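PDB 2J5U: MREC protein from Listeria monocytogenes, which is probably involved in forming and maintaining cell shape, and assembles from dimers into a homooligomer of 24 subunits. Local coordinates for residues D85-D90 / V123-S128; K184-I189 / T223-S228. One frame throughout, in Å; residues are numbered along the deposited sequence.

Interaction 1 of 2, residues D85-D90 / V123-S128; sequences DQVEID and VELLTS
The CG1 methyl of Val123 meets the end of the Ile89 side chain, 4.0 Å from Ile89 CG2 and nearly as close to Ile89 CD1, and the two side chains cross at about a right angle. Ile89 has CG1 between the backbone N and the carbonyl carbon (chi1 58°) and CG2 beside the N, and both branches meet the same valine methyl. On the same face, Val87 CG2 approaches Leu125 CD1 at 4.2 Å, its side chain slanting across that of the leucine. The backbones pair as antiparallel strands, and one residue, Val87, makes both bonds of the hydrogen-bonded pair with Val123. Val123 N reaches Val87 O at 2.9 Å, almost in line with the carbonyl, whereas Val87 N meets Val123 O in the carbonyl plane by a longer, more bent bond. The pairing is an example of how a closed antiparallel barrel is built from neighbouring strands: 86-89 sits between 68-77 and 121-125, with Val87 and Val123 on the face opposite Gln86 and Glu124. Those two form the next, non-hydrogen-bonded pair, where Gln86 CA offers a CA-H...O contact to Val123 O. Beyond it, Leu125 N donates to Asp85 O from 45° above the carbonyl plane, with an N-H...O angle of 163°, and Glu124 CA adds a CA-H...O contact to the same oxygen. The second strand then leaves through a type I turn from Leu125 to Ser128. Asp85 comes up to the end of this turn: its OD1 lies 3.3 Å from Ser128 CA, but its hydrogen bond goes to Ser129 N, while Ser128 OG bonds Asp130 N and Thr127 OG1 bonds Asn84 O.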
ATOM      1  N   ASP A  85      30.450  42.585  71.134  1.00 57.88           N
ATOM      2  CA  ASP A  85      30.849  41.215  70.896  1.00 59.16           C
ATOM      3  C   ASP A  85      29.751  40.207  71.158  1.00 58.21           C
ATOM      4  O   ASP A  85      29.574  39.229  70.429  1.00 58.73           O
ATOM      5  CB  ASP A  85      32.025  40.828  71.806  1.00 59.24           C
ATOM      6  CG  ASP A  85      33.326  41.484  71.410  1.00 64.53           C
ATOM      7  OD1 ASP A  85      33.483  41.846  70.217  1.00 66.85           O
ATOM      8  OD2 ASP A  85      34.207  41.612  72.292  1.00 65.66           O
ATOM      9  N   GLN A  86      28.972  40.479  72.181  1.00 58.19           N
ATOM     10  CA  GLN A  86      28.046  39.479  72.610  1.00 58.78           C
ATOM     11  C   GLN A  86      26.792  39.974  73.295  1.00 57.54           C
ATOM     12  O   GLN A  86      26.718  41.097  73.783  1.00 58.11           O
ATOM     13  CB  GLN A  86      28.902  38.593  73.497  1.00 60.43           C
ATOM     14  CG  GLN A  86      28.304  37.645  74.421  1.00 63.95           C
ATOM     15  CD  GLN A  86      29.423  36.933  75.150  1.00 64.73           C
ATOM     16  OE1 GLN A  86      30.405  36.526  74.530  1.00 61.67           O
ATOM     17  NE2 GLN A  86      29.287  36.782  76.461  1.00 65.09           N
ATOM     18  N   VAL A  87      25.806  39.099  73.326  1.00 56.52           N
ATOM     19  CA  VAL A  87      24.520  39.397  73.908  1.00 56.09           C
ATOM     20  C   VAL A  87      23.955  38.083  74.456  1.00 57.41           C
ATOM     21  O   VAL A  87      24.341  36.997  74.017  1.00 57.69           O
ATOM     22  CB  VAL A  87      23.614  40.010  72.806  1.00 55.67           C
ATOM     23  CG1 VAL A  87      22.191  39.578  72.969  1.00 54.54           C
ATOM     24  CG2 VAL A  87      23.724  41.521  72.842  1.00 54.08           C
ATOM     25  N   GLU A  88      23.061  38.171  75.430  1.00 58.21           N
ATOM     26  CA  GLU A  88      22.464  36.970  75.999  1.00 61.23           C
ATOM     27  C   GLU A  88      20.944  36.957  75.804  1.00 60.66           C
ATOM     28  O   GLU A  88      20.279  37.966  76.032  1.00 60.55           O
ATOM     29  CB  GLU A  88      22.794  36.898  77.469  1.00 65.44           C
ATOM     30  CG  GLU A  88      22.743  35.516  78.008  1.00 74.62           C
ATOM     31  CD  GLU A  88      23.999  35.174  78.790  1.00 81.70           C
ATOM     32  OE1 GLU A  88      23.972  34.177  79.564  1.00 83.57           O
ATOM     33  OE2 GLU A  88      25.011  35.903  78.620  1.00 84.13           O
ATOM     34  N   ILE A  89      20.391  35.826  75.375  1.00 58.88           N
ATOM     35  CA  ILE A  89      18.954  35.756  75.153  1.00 58.65           C
ATOM     36  C   ILE A  89      18.250  34.822  76.124  1.00 59.84           C
ATOM     37  O   ILE A  89      18.876  33.932  76.703  1.00 59.22           O
ATOM     38  CB  ILE A  89      18.628  35.346  73.698  1.00 57.83           C
ATOM     39  CG1 ILE A  89      19.259  33.989  73.374  1.00 56.72           C
ATOM     40  CG2 ILE A  89      19.113  36.433  72.741  1.00 54.30           C
ATOM     41  CD1 ILE A  89      18.966  33.509  71.978  1.00 56.66           C
ATOM     42  N   ASP A  90      16.945  35.034  76.290  1.00 60.87           N
ATOM     43  CA  ASP A  90      16.130  34.257  77.219  1.00 62.84           C
ATOM     44  C   ASP A  90      15.623  32.902  76.730  1.00 62.25           C
ATOM     45  O   ASP A  90      14.675  32.340  77.293  1.00 62.70           O
ATOM     46  CB  ASP A  90      14.943  35.105  77.708  1.00 66.16           C
ATOM     47  CG  ASP A  90      13.987  35.496  76.584  1.00 70.91           C
ATOM     48  OD1 ASP A  90      13.016  36.227  76.869  1.00 73.27           O
ATOM     49  OD2 ASP A  90      14.196  35.078  75.424  1.00 73.31           O
ATOM     50  N   VAL A 123      24.955  34.805  72.163  1.00 45.55           N
ATOM     51  CA  VAL A 123      25.032  34.925  70.725  1.00 44.05           C
ATOM     52  C   VAL A 123      26.105  35.953  70.375  1.00 47.43           C
ATOM     53  O   VAL A 123      26.181  37.047  70.957  1.00 47.34           O
ATOM     54  CB  VAL A 123      23.633  35.272  70.060  1.00 41.47           C
ATOM     55  CG1 VAL A 123      22.552  35.276  71.081  1.00 39.87           C
ATOM     56  CG2 VAL A 123      23.682  36.581  69.324  1.00 39.03           C
ATOM     57  N   GLU A 124      26.962  35.561  69.436  1.00 49.57           N
ATOM     58  CA  GLU A 124      28.047  36.401  68.981  1.00 51.59           C
ATOM     59  C   GLU A 124      27.540  37.267  67.849  1.00 51.59           C
ATOM     60  O   GLU A 124      27.031  36.757  66.854  1.00 52.25           O
ATOM     61  CB  GLU A 124      29.202  35.526  68.514  1.00 54.46           C
ATOM     62  CG  GLU A 124      30.349  36.299  67.938  1.00 61.27           C
ATOM     63  CD  GLU A 124      31.681  35.687  68.295  1.00 67.91           C
ATOM     64  OE1 GLU A 124      31.973  35.589  69.516  1.00 72.41           O
ATOM     65  OE2 GLU A 124      32.433  35.311  67.361  1.00 71.83           O
ATOM     66  N   LEU A 125      27.692  38.576  68.007  1.00 50.23           N
ATOM     67  CA  LEU A 125      27.232  39.551  67.025  1.00 51.02           C
ATOM     68  C   LEU A 125      28.151  39.740  65.825  1.00 52.31           C
ATOM     69  O   LEU A 125      29.352  39.505  65.905  1.00 53.77           O
ATOM     70  CB  LEU A 125      27.042  40.903  67.706  1.00 52.25           C
ATOM     71  CG  LEU A 125      26.125  40.917  68.929  1.00 51.58           C
ATOM     72  CD1 LEU A 125      26.138  42.303  69.527  1.00 51.64           C
ATOM     73  CD2 LEU A 125      24.719  40.504  68.541  1.00 50.57           C
ATOM     74  N   LEU A 126      27.582  40.178  64.709  1.00 52.34           N
ATOM     75  CA  LEU A 126      28.379  40.408  63.518  1.00 53.74           C
ATOM     76  C   LEU A 126      29.472  41.414  63.845  1.00 53.86           C
ATOM     77  O   LEU A 126      30.599  41.288  63.358  1.00 55.28           O
ATOM     78  CB  LEU A 126      27.506  40.934  62.373  1.00 53.41           C
ATOM     79  CG  LEU A 126      26.513  39.917  61.805  1.00 55.41           C
ATOM     80  CD1 LEU A 126      25.652  40.530  60.703  1.00 53.02           C
ATOM     81  CD2 LEU A 126      27.308  38.749  61.257  1.00 52.68           C
ATOM     82  N   THR A 127      29.143  42.392  64.690  1.00 52.43           N
ATOM     83  CA  THR A 127      30.102  43.433  65.078  1.00 52.36           C
ATOM     84  C   THR A 127      31.219  42.942  66.006  1.00 53.04           C
ATOM     85  O   THR A 127      32.070  43.722  66.422  1.00 53.61           O
ATOM     86  CB  THR A 127      29.402  44.629  65.783  1.00 50.80           C
ATOM     87  OG1 THR A 127      28.671  44.157  66.920  1.00 49.61           O
ATOM     88  CG2 THR A 127      28.458  45.336  64.836  1.00 50.64           C
ATOM     89  N   SER A 128      31.219  41.655  66.327  1.00 53.26           N
ATOM     90  CA  SER A 128      32.233  41.095  67.210  1.00 55.13           C
ATOM     91  C   SER A 128      33.672  41.361  66.785  1.00 55.81           C
ATOM     92  O   SER A 128      33.967  41.520  65.597  1.00 56.43           O
ATOM     93  CB  SER A 128      32.035  39.592  67.339  1.00 55.88           C
ATOM     94  OG  SER A 128      33.079  39.013  68.096  1.00 56.19           O
TER

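Interaction 2 of 2, residues K184-I189 / T223-S228; sequences KFPAGI and TVLKRS
Leu225 is the first residue of 223-228 to touch 184-189, and it does so with a single methyl. Its CG stands beside the backbone N, anti to the carbonyl carbon (chi1 -44°). The methyl in contact is CD1, which meets two side chains. Ile189 and Leu225 reach toward each other tip to tip, with Ile189 CG1 at 3.7 Å from Leu225 CD1. The Pro186 and Leu225 side chains cross at about a right angle, with Pro186 CG 4.0 Å from Leu225 CD1. Tyr68 also touches Pro186 and Leu225, and Thr104 touches Ile189 and Leu225; Pro186, Ile189 and Leu225 are all buried. This is where strand 221-227 of the first six-stranded antiparallel barrel is met by the loop joining strands 175-178 and 190-199 of the second. Two residues on, Arg227 stretches alongside the loop, its chain extended from CG to NE, with CG anti to the backbone N (chi1 161°). Arg227 CB passes 3.8 Å from Lys184 O and Arg227 CD 3.4 Å from Phe185 O, and the guanidinium comes to the loop backbone. There Arg227 NH2 donates to Phe185 O at 2.9 Å, a bent bond (N-H...O angle 144°) in which the oxygen lies at the guanidinium edge, near its plane. The same NH2 also bonds Gly180 O, NE bonds Ala229 O, and NH1 bonds Glu230 O as well as Ile76 O of the second subunit.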
ATOM      1  N   LYS A 184      25.392  25.984  58.176  1.00 51.85           N
ATOM      2  CA  LYS A 184      24.647  26.196  59.402  1.00 51.28           C
ATOM      3  C   LYS A 184      23.552  27.243  59.420  1.00 51.68           C
ATOM      4  O   LYS A 184      22.755  27.275  60.347  1.00 52.21           O
ATOM      5  CB  LYS A 184      25.608  26.459  60.552  1.00 53.53           C
ATOM      6  CG  LYS A 184      26.675  27.453  60.243  1.00 55.43           C
ATOM      7  CD  LYS A 184      27.998  26.758  60.085  1.00 61.80           C
ATOM      8  CE  LYS A 184      28.396  26.021  61.356  1.00 65.12           C
ATOM      9  NZ  LYS A 184      29.850  25.642  61.328  1.00 70.17           N
ATOM     10  N   PHE A 185      23.490  28.098  58.412  1.00 53.28           N
ATOM     11  CA  PHE A 185      22.443  29.119  58.376  1.00 53.73           C
ATOM     12  C   PHE A 185      21.547  28.822  57.196  1.00 54.76           C
ATOM     13  O   PHE A 185      21.967  28.158  56.251  1.00 55.12           O
ATOM     14  CB  PHE A 185      23.021  30.519  58.136  1.00 53.03           C
ATOM     15  CG  PHE A 185      23.826  31.074  59.271  1.00 52.76           C
ATOM     16  CD1 PHE A 185      24.551  32.246  59.089  1.00 54.42           C
ATOM     17  CD2 PHE A 185      23.813  30.483  60.522  1.00 52.72           C
ATOM     18  CE1 PHE A 185      25.249  32.831  60.140  1.00 56.57           C
ATOM     19  CE2 PHE A 185      24.504  31.055  61.584  1.00 56.64           C
ATOM     20  CZ  PHE A 185      25.224  32.237  61.393  1.00 56.45           C
ATOM     21  N   PRO A 186      20.282  29.272  57.249  1.00 54.71           N
ATOM     22  CA  PRO A 186      19.413  29.024  56.102  1.00 53.52           C
ATOM     23  C   PRO A 186      19.881  30.106  55.138  1.00 53.23           C
ATOM     24  O   PRO A 186      20.460  31.103  55.574  1.00 51.86           O
ATOM     25  CB  PRO A 186      18.025  29.310  56.655  1.00 54.01           C
ATOM     26  CG  PRO A 186      18.292  30.359  57.673  1.00 52.87           C
ATOM     27  CD  PRO A 186      19.503  29.809  58.376  1.00 53.55           C
ATOM     28  N   ALA A 187      19.668  29.930  53.842  1.00 53.82           N
ATOM     29  CA  ALA A 187      20.107  30.961  52.915  1.00 54.25           C
ATOM     30  C   ALA A 187      19.024  32.024  52.753  1.00 54.37           C
ATOM     31  O   ALA A 187      17.858  31.784  53.055  1.00 53.33           O
ATOM     32  CB  ALA A 187      20.455  30.344  51.575  1.00 56.01           C
ATOM     33  N   GLY A 188      19.423  33.210  52.306  1.00 54.37           N
ATOM     34  CA  GLY A 188      18.455  34.263  52.093  1.00 56.22           C
ATOM     35  C   GLY A 188      18.258  35.283  53.196  1.00 57.56           C
ATOM     36  O   GLY A 188      17.459  36.201  53.037  1.00 58.52           O
ATOM     37  N   ILE A 189      18.949  35.147  54.319  1.00 57.30           N
ATOM     38  CA  ILE A 189      18.768  36.138  55.363  1.00 57.09           C
ATOM     39  C   ILE A 189      19.523  37.385  54.940  1.00 56.24           C
ATOM     40  O   ILE A 189      20.684  37.304  54.552  1.00 56.81           O
ATOM     41  CB  ILE A 189      19.304  35.651  56.720  1.00 59.60           C
ATOM     42  CG1 ILE A 189      18.375  34.592  57.318  1.00 59.87           C
ATOM     43  CG2 ILE A 189      19.328  36.814  57.708  1.00 60.17           C
ATOM     44  CD1 ILE A 189      17.948  33.526  56.369  1.00 64.34           C
ATOM     45  N   THR A 223      15.247  36.974  66.838  1.00 53.98           N
ATOM     46  CA  THR A 223      14.755  35.669  66.376  1.00 54.36           C
ATOM     47  C   THR A 223      15.832  34.637  66.012  1.00 52.24           C
ATOM     48  O   THR A 223      16.705  34.884  65.172  1.00 52.05           O
ATOM     49  CB  THR A 223      13.818  35.837  65.166  1.00 54.82           C
ATOM     50  OG1 THR A 223      12.781  36.756  65.508  1.00 58.36           O
ATOM     51  CG2 THR A 223      13.175  34.514  64.798  1.00 54.53           C
ATOM     52  N   VAL A 224      15.749  33.473  66.646  1.00 50.89           N
ATOM     53  CA  VAL A 224      16.704  32.398  66.397  1.00 51.32           C
ATOM     54  C   VAL A 224      16.135  31.447  65.337  1.00 52.62           C
ATOM     55  O   VAL A 224      15.040  30.916  65.491  1.00 52.66           O
ATOM     56  CB  VAL A 224      16.997  31.604  67.696  1.00 49.37           C
ATOM     57  CG1 VAL A 224      18.027  30.526  67.434  1.00 49.95           C
ATOM     58  CG2 VAL A 224      17.499  32.529  68.765  1.00 48.05           C
ATOM     59  N   LEU A 225      16.892  31.237  64.265  1.00 54.39           N
ATOM     60  CA  LEU A 225      16.473  30.368  63.169  1.00 53.87           C
ATOM     61  C   LEU A 225      17.075  28.967  63.168  1.00 53.79           C
ATOM     62  O   LEU A 225      18.286  28.806  63.134  1.00 53.71           O
ATOM     63  CB  LEU A 225      16.814  31.023  61.825  1.00 51.93           C
ATOM     64  CG  LEU A 225      16.490  32.509  61.688  1.00 53.26           C
ATOM     65  CD1 LEU A 225      16.853  32.984  60.294  1.00 51.70           C
ATOM     66  CD2 LEU A 225      15.016  32.740  61.985  1.00 51.24           C
ATOM     67  N   LYS A 226      16.224  27.952  63.199  1.00 55.99           N
ATOM     68  CA  LYS A 226      16.700  26.579  63.122  1.00 58.17           C
ATOM     69  C   LYS A 226      16.774  26.325  61.614  1.00 57.81           C
ATOM     70  O   LYS A 226      15.816  26.591  60.895  1.00 58.67           O
ATOM     71  CB  LYS A 226      15.692  25.623  63.765  1.00 60.45           C
ATOM     72  CG  LYS A 226      15.996  24.144  63.551  1.00 64.17           C
ATOM     73  CD  LYS A 226      14.854  23.272  64.054  1.00 69.36           C
ATOM     74  CE  LYS A 226      15.113  21.792  63.775  1.00 75.32           C
ATOM     75  NZ  LYS A 226      13.993  20.911  64.256  1.00 78.16           N
ATOM     76  N   ARG A 227      17.907  25.846  61.120  1.00 57.27           N
ATOM     77  CA  ARG A 227      18.038  25.586  59.683  1.00 55.91           C
ATOM     78  C   ARG A 227      17.392  24.251  59.346  1.00 56.03           C
ATOM     79  O   ARG A 227      17.615  23.263  60.046  1.00 54.31           O
ATOM     80  CB  ARG A 227      19.518  25.577  59.277  1.00 53.96           C
ATOM     81  CG  ARG A 227      19.818  24.891  57.964  1.00 52.45           C
ATOM     82  CD  ARG A 227      21.268  25.077  57.606  1.00 53.71           C
ATOM     83  NE  ARG A 227      21.744  24.080  56.656  1.00 52.18           N
ATOM     84  CZ  ARG A 227      22.634  24.333  55.704  1.00 53.13           C
ATOM     85  NH1 ARG A 227      23.026  23.371  54.880  1.00 55.15           N
ATOM     86  NH2 ARG A 227      23.120  25.558  55.565  1.00 52.32           N
ATOM     87  N   SER A 228      16.588  24.220  58.286  1.00 57.46           N
ATOM     88  CA  SER A 228      15.912  22.980  57.893  1.00 58.87           C
ATOM     89  C   SER A 228      16.816  22.081  57.078  1.00 58.66           C
ATOM     90  O   SER A 228      16.878  20.883  57.306  1.00 58.09           O
ATOM     91  CB  SER A 228      14.654  23.272  57.075  1.00 58.78           C
ATOM     92  OG  SER A 228      13.706  23.985  57.836  1.00 61.94           O
TER

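From the N terminus, the chain passes helix 31-58 and strand 68-77 before interaction 1 pairs 85-90 with 123-128, closing a loop of 32 residues that contains strands 102-105 and 108-116 of the same barrel. The chain then enters the second barrel, and interaction 2 opens at 184-189 and closes at 223-228, where it returns to the first barrel. The two loops follow in series, neither nested nor crossed. Interaction 1 joins neighbouring strands within one barrel, whereas interaction 2 ties the barrels together. Their centres lie about 16 Å apart, and they meet through Ile89 CD1 and Val224 CG2, which pack at 3.7 Å.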